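Local coordinates for protein ParA (Salmonella enterica subsp. enterica serovar Newport str. SL317, PDB 3EZF) that probably acts as the ATPase of plasmid partition and, with ADP bound, as a DNA-binding transcriptional regulator through a winged helix-turn-helix domain, at residues Q42-P53 against Y85-Y96; Q232-I241 against L264-L272. All coordinates share one frame; numbering follows the deposited sequence.

Interaction 1 (Q42-P53 against Y85-Y96). With SO4 (sulfate ion), chain F.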
loop_
_atom_site.group_PDB
_atom_site.type_symbol
_atom_site.label_atom_id
_atom_site.label_comp_id
_atom_site.label_asym_id
_atom_site.label_seq_id
_atom_site.Cartn_x
_atom_site.Cartn_y
_atom_site.Cartn_z
ATOM N N GLN A 42 11.903 -12.427 26.804
ATOM C CA GLN A 42 11.610 -11.509 27.879
ATOM C C GLN A 42 11.457 -12.335 29.135
ATOM O O GLN A 42 10.716 -13.326 29.161
ATOM C CB GLN A 42 10.311 -10.758 27.631
ATOM C CG GLN A 42 9.768 -10.157 28.901
ATOM C CD GLN A 42 8.510 -9.357 28.685
ATOM O OE1 GLN A 42 7.548 -9.841 28.087
ATOM N NE2 GLN A 42 8.502 -8.123 29.184
ATOM N N THR A 43 12.175 -11.930 30.172
ATOM C CA THR A 43 12.093 -12.615 31.440
ATOM C C THR A 43 11.762 -11.552 32.472
ATOM O O THR A 43 12.009 -10.372 32.246
ATOM C CB THR A 43 13.435 -13.297 31.809
ATOM O OG1 THR A 43 14.410 -12.309 32.171
ATOM C CG2 THR A 43 13.957 -14.080 30.648
ATOM N N PHE A 44 11.185 -11.961 33.594
ATOM C CA PHE A 44 10.862 -11.018 34.650
ATOM C C PHE A 44 11.630 -11.398 35.913
ATOM O O PHE A 44 12.079 -12.532 36.071
ATOM C CB PHE A 44 9.357 -11.019 34.939
ATOM C CG PHE A 44 8.513 -10.588 33.777
ATOM C CD1 PHE A 44 8.262 -11.455 32.718
ATOM C CD2 PHE A 44 7.948 -9.320 33.746
ATOM C CE1 PHE A 44 7.450 -11.056 31.639
ATOM C CE2 PHE A 44 7.141 -8.918 32.680
ATOM C CZ PHE A 44 6.892 -9.788 31.629
ATOM N N THR A 45 11.807 -10.434 36.802
ATOM C CA THR A 45 12.481 -10.687 38.064
ATOM C C THR A 45 11.325 -10.989 38.988
ATOM O O THR A 45 10.197 -10.574 38.711
ATOM C CB THR A 45 13.165 -9.430 38.591
ATOM O OG1 THR A 45 14.333 -9.149 37.819
ATOM C CG2 THR A 45 13.551 -9.616 40.037
ATOM N N ARG A 46 11.578 -11.704 40.077
ATOM C CA ARG A 46 10.496 -12.001 41.007
ATOM C C ARG A 46 9.722 -10.754 41.357
ATOM O O ARG A 46 8.507 -10.717 41.234
ATOM C CB ARG A 46 11.047 -12.595 42.271
ATOM C CG ARG A 46 11.572 -13.918 41.992
ATOM C CD ARG A 46 12.749 -14.060 42.739
ATOM N NE ARG A 46 12.553 -14.916 43.908
ATOM C CZ ARG A 46 13.514 -15.149 44.783
ATOM N NH1 ARG A 46 14.671 -14.545 44.540
ATOM N NH2 ARG A 46 13.344 -15.943 45.865
ATOM N N ASN A 47 10.444 -9.728 41.787
ATOM C CA ASN A 47 9.833 -8.475 42.177
ATOM C C ASN A 47 8.964 -7.948 41.071
ATOM O O ASN A 47 7.963 -7.289 41.323
ATOM C CB ASN A 47 10.911 -7.457 42.525
ATOM C CG ASN A 47 11.867 -7.970 43.597
ATOM O OD1 ASN A 47 11.445 -8.534 44.608
ATOM N ND2 ASN A 47 13.158 -7.774 43.379
ATOM N N ALA A 48 9.349 -8.233 39.838
ATOM C CA ALA A 48 8.567 -7.788 38.702
ATOM C C ALA A 48 7.257 -8.570 38.669
ATOM O O ALA A 48 6.184 -7.971 38.573
ATOM C CB ALA A 48 9.345 -8.000 37.425
ATOM N N VAL A 49 7.336 -9.900 38.759
ATOM C CA VAL A 49 6.126 -10.728 38.735
ATOM C C VAL A 49 5.198 -10.358 39.894
ATOM O O VAL A 49 3.972 -10.439 39.774
ATOM C CB VAL A 49 6.458 -12.243 38.831
ATOM C CG1 VAL A 49 5.206 -13.073 38.577
ATOM C CG2 VAL A 49 7.549 -12.601 37.840
ATOM N N ALA A 50 5.795 -9.945 41.009
ATOM C CA ALA A 50 5.034 -9.567 42.190
ATOM C C ALA A 50 4.227 -8.313 41.886
ATOM O O ALA A 50 3.084 -8.182 42.328
ATOM C CB ALA A 50 5.969 -9.329 43.364
ATOM N N LYS A 51 4.808 -7.399 41.113
ATOM C CA LYS A 51 4.101 -6.177 40.762
ATOM C C LYS A 51 2.953 -6.435 39.791
ATOM O O LYS A 51 2.212 -5.516 39.451
ATOM C CB LYS A 51 5.049 -5.159 40.146
ATOM C CG LYS A 51 6.234 -4.819 41.017
ATOM C CD LYS A 51 6.937 -3.547 40.554
ATOM C CE LYS A 51 6.641 -2.400 41.518
ATOM N NZ LYS A 51 7.426 -1.167 41.217
ATOM N N LEU A 52 2.797 -7.672 39.335
ATOM C CA LEU A 52 1.724 -8.004 38.403
ATOM C C LEU A 52 0.387 -8.215 39.110
ATOM O O LEU A 52 0.345 -8.570 40.281
ATOM C CB LEU A 52 2.101 -9.253 37.603
ATOM C CG LEU A 52 2.630 -9.033 36.178
ATOM C CD1 LEU A 52 3.486 -7.776 36.101
ATOM C CD2 LEU A 52 3.415 -10.271 35.735
ATOM N N PRO A 53 -0.726 -7.999 38.396
ATOM C CA PRO A 53 -2.077 -8.156 38.934
ATOM C C PRO A 53 -2.300 -9.440 39.719
ATOM O O PRO A 53 -1.762 -10.481 39.384
ATOM C CB PRO A 53 -2.955 -8.102 37.683
ATOM C CG PRO A 53 -2.218 -7.178 36.816
ATOM C CD PRO A 53 -0.788 -7.645 36.967
ATOM N N TYR A 85 16.920 -15.653 38.624
ATOM C CA TYR A 85 15.519 -16.075 38.571
ATOM C C TYR A 85 14.885 -15.144 37.569
ATOM O O TYR A 85 14.503 -14.030 37.908
ATOM C CB TYR A 85 14.817 -15.899 39.918
ATOM C CG TYR A 85 14.354 -17.198 40.547
ATOM C CD1 TYR A 85 14.568 -17.452 41.903
ATOM C CD2 TYR A 85 13.736 -18.187 39.785
ATOM C CE1 TYR A 85 14.193 -18.654 42.478
ATOM C CE2 TYR A 85 13.353 -19.392 40.349
ATOM C CZ TYR A 85 13.591 -19.623 41.701
ATOM O OH TYR A 85 13.273 -20.834 42.285
ATOM N N ALA A 86 14.806 -15.595 36.325
ATOM C CA ALA A 86 14.228 -14.798 35.262
ATOM C C ALA A 86 13.132 -15.618 34.648
ATOM O O ALA A 86 13.371 -16.334 33.686
ATOM C CB ALA A 86 15.280 -14.482 34.229
ATOM N N LEU A 87 11.930 -15.514 35.208
ATOM C CA LEU A 87 10.788 -16.280 34.726
ATOM C C LEU A 87 10.361 -15.767 33.364
ATOM O O LEU A 87 10.436 -14.568 33.096
ATOM C CB LEU A 87 9.600 -16.171 35.698
ATOM C CG LEU A 87 9.777 -16.054 37.212
ATOM C CD1 LEU A 87 8.414 -16.268 37.843
ATOM C CD2 LEU A 87 10.769 -17.075 37.742
ATOM N N THR A 88 9.908 -16.685 32.514
ATOM C CA THR A 88 9.449 -16.348 31.168
ATOM C C THR A 88 7.946 -16.124 31.147
ATOM O O THR A 88 7.248 -16.431 32.105
ATOM C CB THR A 88 9.706 -17.482 30.202
ATOM O OG1 THR A 88 8.931 -18.624 30.606
ATOM C CG2 THR A 88 11.182 -17.826 30.182
ATOM N N ILE A 89 7.453 -15.609 30.029
ATOM C CA ILE A 89 6.031 -15.360 29.867
ATOM C C ILE A 89 5.255 -16.618 30.247
ATOM O O ILE A 89 4.140 -16.524 30.761
ATOM C CB ILE A 89 5.667 -14.992 28.393
ATOM C CG1 ILE A 89 6.359 -13.688 27.972
ATOM C CG2 ILE A 89 4.151 -14.867 28.246
ATOM C CD1 ILE A 89 5.883 -12.485 28.718
ATOM N N GLN A 90 5.836 -17.793 30.002
ATOM C CA GLN A 90 5.149 -19.051 30.326
ATOM C C GLN A 90 5.209 -19.354 31.797
ATOM O O GLN A 90 4.237 -19.839 32.370
ATOM C CB GLN A 90 5.732 -20.245 29.559
ATOM C CG GLN A 90 4.823 -20.793 28.450
ATOM C CD GLN A 90 3.445 -21.208 28.934
ATOM O OE1 GLN A 90 2.449 -20.987 28.248
ATOM N NE2 GLN A 90 3.380 -21.816 30.101
ATOM N N ASN A 91 6.364 -19.095 32.399
ATOM C CA ASN A 91 6.544 -19.303 33.834
ATOM C C ASN A 91 5.473 -18.496 34.588
ATOM O O ASN A 91 4.768 -19.035 35.452
ATOM C CB ASN A 91 7.946 -18.850 34.256
ATOM C CG ASN A 91 9.046 -19.689 33.626
ATOM O OD1 ASN A 91 10.240 -19.428 33.817
ATOM N ND2 ASN A 91 8.649 -20.702 32.873
ATOM N N VAL A 92 5.360 -17.211 34.239
ATOM C CA VAL A 92 4.379 -16.312 34.828
ATOM C C VAL A 92 2.956 -16.847 34.623
ATOM O O VAL A 92 2.139 -16.843 35.553
ATOM C CB VAL A 92 4.467 -14.900 34.203
ATOM C CG1 VAL A 92 3.360 -13.989 34.773
ATOM C CG2 VAL A 92 5.837 -14.306 34.482
ATOM N N ILE A 93 2.654 -17.284 33.402
ATOM C CA ILE A 93 1.339 -17.831 33.095
ATOM C C ILE A 93 1.096 -19.090 33.905
ATOM O O ILE A 93 -0.017 -19.341 34.359
ATOM C CB ILE A 93 1.219 -18.182 31.615
ATOM C CG1 ILE A 93 1.236 -16.891 30.798
ATOM C CG2 ILE A 93 -0.043 -19.010 31.366
ATOM C CD1 ILE A 93 1.353 -17.107 29.315
ATOM N N ASP A 94 2.139 -19.887 34.087
ATOM C CA ASP A 94 1.996 -21.106 34.859
ATOM C C ASP A 94 1.813 -20.826 36.356
ATOM O O ASP A 94 1.194 -21.624 37.068
ATOM C CB ASP A 94 3.190 -22.035 34.618
ATOM C CG ASP A 94 3.136 -22.712 33.256
ATOM O OD1 ASP A 94 2.023 -22.981 32.748
ATOM O OD2 ASP A 94 4.209 -22.992 32.697
ATOM N N ILE A 95 2.343 -19.700 36.834
ATOM C CA ILE A 95 2.192 -19.340 38.240
ATOM C C ILE A 95 0.751 -18.906 38.432
ATOM O O ILE A 95 0.141 -19.208 39.457
ATOM C CB ILE A 95 3.123 -18.172 38.655
ATOM C CG1 ILE A 95 4.530 -18.697 38.959
ATOM C CG2 ILE A 95 2.546 -17.451 39.873
ATOM C CD1 ILE A 95 5.525 -17.627 39.251
ATOM N N TYR A 96 0.216 -18.191 37.442
ATOM C CA TYR A 96 -1.170 -17.716 37.492
ATOM C C TYR A 96 -2.080 -18.931 37.413
ATOM O O TYR A 96 -3.200 -18.930 37.948
ATOM C CB TYR A 96 -1.491 -16.796 36.309
ATOM C CG TYR A 96 -1.171 -15.337 36.501
ATOM C CD1 TYR A 96 -0.191 -14.714 35.739
ATOM C CD2 TYR A 96 -1.890 -14.562 37.410
ATOM C CE1 TYR A 96 0.066 -13.357 35.881
ATOM C CE2 TYR A 96 -1.642 -13.194 37.563
ATOM C CZ TYR A 96 -0.664 -12.596 36.795
ATOM O OH TYR A 96 -0.392 -11.249 36.939
HETATM S S SO4 F . 15.067 -6.532 41.079
HETATM O O1 SO4 F . 15.123 -7.952 41.464
HETATM O O2 SO4 F . 14.017 -5.852 41.856
HETATM O O3 SO4 F . 14.774 -6.407 39.640
HETATM O O4 SO4 F . 16.372 -5.918 41.373
#

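Interaction 2 (Q232-I241 against L264-L272). Unlike the reference sequence in segment 232-241: Gln232 (reference Pro), Tyr233 (reference Ser), Ile235 (reference Val), Arg238 (reference Lys), Asn239 (reference Lys).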
loop_
_atom_site.group_PDB
_atom_site.type_symbol
_atom_site.label_atom_id
_atom_site.label_comp_id
_atom_site.label_asym_id
_atom_site.label_seq_id
_atom_site.Cartn_x
_atom_site.Cartn_y
_atom_site.Cartn_z
ATOM N N GLN A 232 -19.747 -17.890 -1.856
ATOM C CA GLN A 232 -18.466 -17.204 -1.933
ATOM C C GLN A 232 -18.115 -16.280 -0.791
ATOM O O GLN A 232 -16.953 -15.947 -0.621
ATOM C CB GLN A 232 -18.364 -16.409 -3.231
ATOM C CG GLN A 232 -19.357 -15.281 -3.320
ATOM C CD GLN A 232 -19.230 -14.511 -4.597
ATOM O OE1 GLN A 232 -20.206 -13.935 -5.067
ATOM N NE2 GLN A 232 -18.021 -14.485 -5.170
ATOM N N TYR A 233 -19.101 -15.856 -0.013
ATOM C CA TYR A 233 -18.821 -14.927 1.081
ATOM C C TYR A 233 -18.896 -15.534 2.478
ATOM O O TYR A 233 -18.886 -14.817 3.472
ATOM C CB TYR A 233 -19.752 -13.699 0.976
ATOM C CG TYR A 233 -19.587 -12.928 -0.326
ATOM C CD1 TYR A 233 -20.699 -12.486 -1.047
ATOM C CD2 TYR A 233 -18.314 -12.656 -0.844
ATOM C CE1 TYR A 233 -20.547 -11.795 -2.249
ATOM C CE2 TYR A 233 -18.152 -11.963 -2.046
ATOM C CZ TYR A 233 -19.271 -11.537 -2.744
ATOM O OH TYR A 233 -19.112 -10.859 -3.936
ATOM N N GLU A 234 -18.959 -16.857 2.557
ATOM C CA GLU A 234 -19.018 -17.531 3.843
ATOM C C GLU A 234 -17.879 -18.525 3.966
ATOM O O GLU A 234 -17.796 -19.248 4.959
ATOM C CB GLU A 234 -20.339 -18.278 4.016
ATOM C CG GLU A 234 -21.583 -17.419 3.908
ATOM C CD GLU A 234 -22.876 -18.194 4.204
ATOM O OE1 GLU A 234 -22.852 -19.443 4.183
ATOM O OE2 GLU A 234 -23.925 -17.556 4.450
ATOM N N ILE A 235 -17.003 -18.570 2.963
ATOM C CA ILE A 235 -15.881 -19.505 2.988
ATOM C C ILE A 235 -14.950 -19.281 4.176
ATOM O O ILE A 235 -14.597 -20.227 4.865
ATOM C CB ILE A 235 -15.021 -19.431 1.710
ATOM C CG1 ILE A 235 -15.902 -19.397 0.458
ATOM C CG2 ILE A 235 -14.104 -20.640 1.663
ATOM C CD1 ILE A 235 -16.882 -20.547 0.364
ATOM N N LEU A 236 -14.559 -18.029 4.411
ATOM C CA LEU A 236 -13.657 -17.693 5.521
ATOM C C LEU A 236 -14.145 -18.252 6.861
ATOM O O LEU A 236 -13.362 -18.793 7.617
ATOM C CB LEU A 236 -13.481 -16.162 5.641
ATOM C CG LEU A 236 -12.215 -15.574 6.295
ATOM C CD1 LEU A 236 -12.527 -14.177 6.782
ATOM C CD2 LEU A 236 -11.740 -16.403 7.452
ATOM N N ARG A 237 -15.435 -18.124 7.155
ATOM C CA ARG A 237 -15.967 -18.614 8.422
ATOM C C ARG A 237 -16.044 -20.129 8.449
ATOM O O ARG A 237 -15.851 -20.741 9.488
ATOM C CB ARG A 237 -17.376 -18.052 8.682
ATOM C CG ARG A 237 -17.575 -17.294 10.017
ATOM C CD ARG A 237 -17.499 -18.125 11.311
ATOM N NE ARG A 237 -17.275 -17.221 12.453
ATOM C CZ ARG A 237 -17.341 -17.548 13.748
ATOM N NH1 ARG A 237 -17.636 -18.785 14.137
ATOM N NH2 ARG A 237 -17.101 -16.625 14.670
ATOM N N ARG A 238 -16.321 -20.738 7.309
ATOM C CA ARG A 238 -16.461 -22.177 7.266
ATOM C C ARG A 238 -15.199 -23.004 7.052
ATOM O O ARG A 238 -15.055 -24.058 7.653
ATOM C CB ARG A 238 -17.472 -22.559 6.187
ATOM C CG ARG A 238 -18.246 -23.814 6.520
ATOM C CD ARG A 238 -18.670 -24.575 5.270
ATOM N NE ARG A 238 -17.531 -25.205 4.602
ATOM C CZ ARG A 238 -17.573 -26.415 4.049
ATOM N NH1 ARG A 238 -18.701 -27.120 4.085
ATOM N NH2 ARG A 238 -16.490 -26.925 3.466
ATOM N N ASN A 239 -14.285 -22.542 6.207
ATOM C CA ASN A 239 -13.095 -23.326 5.903
ATOM C C ASN A 239 -11.833 -23.048 6.713
ATOM O O ASN A 239 -10.862 -23.796 6.620
ATOM C CB ASN A 239 -12.802 -23.233 4.397
ATOM C CG ASN A 239 -13.896 -23.867 3.551
ATOM O OD1 ASN A 239 -13.887 -23.761 2.328
ATOM N ND2 ASN A 239 -14.843 -24.530 4.203
ATOM N N ILE A 240 -11.834 -21.978 7.495
ATOM C CA ILE A 240 -10.672 -21.682 8.321
ATOM C C ILE A 240 -11.063 -21.391 9.762
ATOM O O ILE A 240 -10.720 -22.151 10.665
ATOM C CB ILE A 240 -9.839 -20.476 7.777
ATOM C CG1 ILE A 240 -9.166 -20.864 6.446
ATOM C CG2 ILE A 240 -8.781 -20.060 8.825
ATOM C CD1 ILE A 240 -8.335 -19.783 5.804
ATOM N N ILE A 241 -11.801 -20.299 9.953
ATOM C CA ILE A 241 -12.235 -19.841 11.274
ATOM C C ILE A 241 -12.954 -20.883 12.099
ATOM O O ILE A 241 -12.512 -21.202 13.201
ATOM C CB ILE A 241 -13.115 -18.555 11.167
ATOM C CG1 ILE A 241 -12.213 -17.346 10.872
ATOM C CG2 ILE A 241 -13.881 -18.315 12.461
ATOM C CD1 ILE A 241 -12.949 -16.054 10.643
ATOM N N LEU A 264 -15.340 -8.819 1.692
ATOM C CA LEU A 264 -16.670 -9.374 1.916
ATOM C C LEU A 264 -16.621 -10.595 2.845
ATOM O O LEU A 264 -17.417 -10.709 3.779
ATOM C CB LEU A 264 -17.308 -9.762 0.574
ATOM C CG LEU A 264 -18.037 -8.755 -0.336
ATOM C CD1 LEU A 264 -19.422 -8.518 0.192
ATOM C CD2 LEU A 264 -17.280 -7.460 -0.431
ATOM N N ASN A 265 -15.693 -11.512 2.589
ATOM C CA ASN A 265 -15.557 -12.693 3.427
ATOM C C ASN A 265 -15.159 -12.244 4.821
ATOM O O ASN A 265 -15.663 -12.779 5.810
ATOM C CB ASN A 265 -14.510 -13.653 2.855
ATOM C CG ASN A 265 -15.133 -14.790 2.065
ATOM O OD1 ASN A 265 -15.780 -15.675 2.621
ATOM N ND2 ASN A 265 -14.946 -14.762 0.763
ATOM N N GLY A 266 -14.264 -11.262 4.908
ATOM C CA GLY A 266 -13.863 -10.766 6.212
ATOM C C GLY A 266 -15.045 -10.229 7.016
ATOM O O GLY A 266 -15.322 -10.699 8.112
ATOM N N LEU A 267 -15.738 -9.235 6.475
ATOM C CA LEU A 267 -16.884 -8.659 7.157
ATOM C C LEU A 267 -17.916 -9.708 7.506
ATOM O O LEU A 267 -18.585 -9.606 8.534
ATOM C CB LEU A 267 -17.570 -7.620 6.275
ATOM C CG LEU A 267 -16.913 -6.267 6.067
ATOM C CD1 LEU A 267 -17.859 -5.401 5.295
ATOM C CD2 LEU A 267 -16.597 -5.627 7.404
ATOM N N ALA A 268 -18.052 -10.706 6.638
ATOM C CA ALA A 268 -19.046 -11.770 6.819
ATOM C C ALA A 268 -18.773 -12.797 7.921
ATOM O O ALA A 268 -19.629 -13.626 8.204
ATOM C CB ALA A 268 -19.265 -12.497 5.475
ATOM N N ALA A 269 -17.604 -12.744 8.547
ATOM C CA ALA A 269 -17.256 -13.721 9.568
ATOM C C ALA A 269 -16.834 -13.095 10.871
ATOM O O ALA A 269 -16.611 -13.803 11.857
ATOM C CB ALA A 269 -16.135 -14.607 9.059
ATOM N N SER A 270 -16.728 -11.770 10.873
ATOM C CA SER A 270 -16.294 -11.025 12.045
ATOM C C SER A 270 -17.436 -10.465 12.875
ATOM O O SER A 270 -18.501 -10.125 12.354
ATOM C CB SER A 270 -15.368 -9.893 11.605
ATOM O OG SER A 270 -14.434 -10.372 10.654
ATOM N N ASP A 271 -17.207 -10.362 14.178
ATOM C CA ASP A 271 -18.234 -9.838 15.060
ATOM C C ASP A 271 -17.884 -8.465 15.604
ATOM O O ASP A 271 -18.702 -7.824 16.260
ATOM C CB ASP A 271 -18.515 -10.819 16.216
ATOM C CG ASP A 271 -17.311 -11.666 16.570
ATOM O OD1 ASP A 271 -16.206 -11.097 16.675
ATOM O OD2 ASP A 271 -17.473 -12.894 16.745
ATOM N N LEU A 272 -16.677 -8.004 15.302
ATOM C CA LEU A 272 -16.218 -6.698 15.770
ATOM C C LEU A 272 -15.428 -5.970 14.670
ATOM O O LEU A 272 -14.475 -6.505 14.113
ATOM C CB LEU A 272 -15.342 -6.881 17.032
ATOM C CG LEU A 272 -14.887 -5.718 17.934
ATOM C CD1 LEU A 272 -13.372 -5.623 17.931
ATOM C CD2 LEU A 272 -15.494 -4.411 17.480
HETATM O O HOH W 1 -16.862 -15.518 5.688
#

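Interaction 1 (Q42-P53 against Y85-Y96)
Val92 sends its two methyls to different neighbours across the contact: CG2 meets Val49 CG2 and the ring of Phe44, while CG1, anti to its own backbone N (chi1 176°), lies 3.8 Å from Leu52 CD2. Val49 CG2 also packs against Leu87 CD1 at 3.8 Å, the two side chains crossing at about a right angle. Phe44 offers its ring edge to Ile89, whose CD1 sits near the ring plane, 3.6 Å from Phe44 CE1.

Outside this apolar centre two very short strands pair antiparallel. Phe44 N donates to Leu87 O at 2.8 Å, and Leu87 N returns a weak bond to Phe44 O; Phe44 and Leu87 thus form a hydrogen-bonded pair and turn their side chains to the same face, into the core. Farther along, the Tyr96 hydroxyl donates to a lone pair of Pro53 O at 2.9 Å, tying the end of the 42-53 segment to helix 89-98. Thr88 and Asn91 form a capping box at the start of that helix, with Asn91 N bound to Thr88 OG1 at 3.2 Å. Toward the polar edge, Tyr85 CD1 lies over one face of the Arg46 guanidinium, the two planes 46° apart; the Tyr85 hydroxyl bonds Glu68. Asn47, which does not touch 85-96, donates from ND2 to a sulfate, probably from the crystallisation liquor.

The small sheet and two helices belong to the winged helix-turn-helix domain. Helix 57-69 packs against Val49 and Tyr85, and helix 129-138 meets Gln42 and Ile89.

Interaction 2 (Q232-I241 against L264-L272)
Asn265 is the polar centre of this contact, its amide reaching the turn that starts helix 235-241. Its ND2 donates to Gln232 O at 2.7 Å, in the plane of that carbonyl, and to Pro261 O one turn back in its own helix. Its OD1 accepts from Leu236 N at 3.2 Å; the N-H points almost straight at the oxygen (175°) but comes from above the carbonyl plane, off the lone pairs. With both ends of the amide engaged, its rotation is fixed. Gln232 O has a second donor in Trp219. A water lies between the backbones, close to Tyr233 O and Asn265 O, and takes a weak bond from Arg237 N.

The apolar contacts lie to either side of Asn265. Leu264 CG sits over one face of the Tyr233 ring in a CH-pi contact, 3.9 Å from the centroid, and the two side chains run side by side in the same direction. Gln232 CG covers the opposite face, so the ring is sandwiched. Leu236 turns its branch away from its own N-H (chi1 -155°), bringing CD1 to 3.7 Å from Gly266 CA, and Ile241 CD1 touches Ala269 CB at 3.8 Å.

Of the charged groups, Arg237 turns its guanidinium edge toward Ala269 O, but its salt bridge is with Asp242; Asp271 pairs with Arg309.

Helix 235-241 is thus fitted to the end of helix 261-267, just before the chain enters strand 272-277 of the parallel sheet. Helix 177-182 touches Ile235 and Leu236, and helix 294-303 packs on Tyr233, Leu264 and Ala268.

In the fold
The two contacts share no helix or strand and lie on opposite sides of the chain's centre, their own centres about 37 Å apart and their nearest atoms about 21 Å. Interaction 1 is partly buried within the helix-turn-helix domain: an apolar core joins two short strands and two helices, with Arg46 exposed at its edge. Interaction 2 is buried in the P-loop NTPase domain, beside the parallel sheet, and has no exposed residue among those that touch. In interaction 1 a short, partly weak strand pairing runs beside the apolar side chains; in interaction 2 the direct hydrogen bonds across the segments come from one buried asparagine side chain, which bonds backbone groups around the start of helix 235-241.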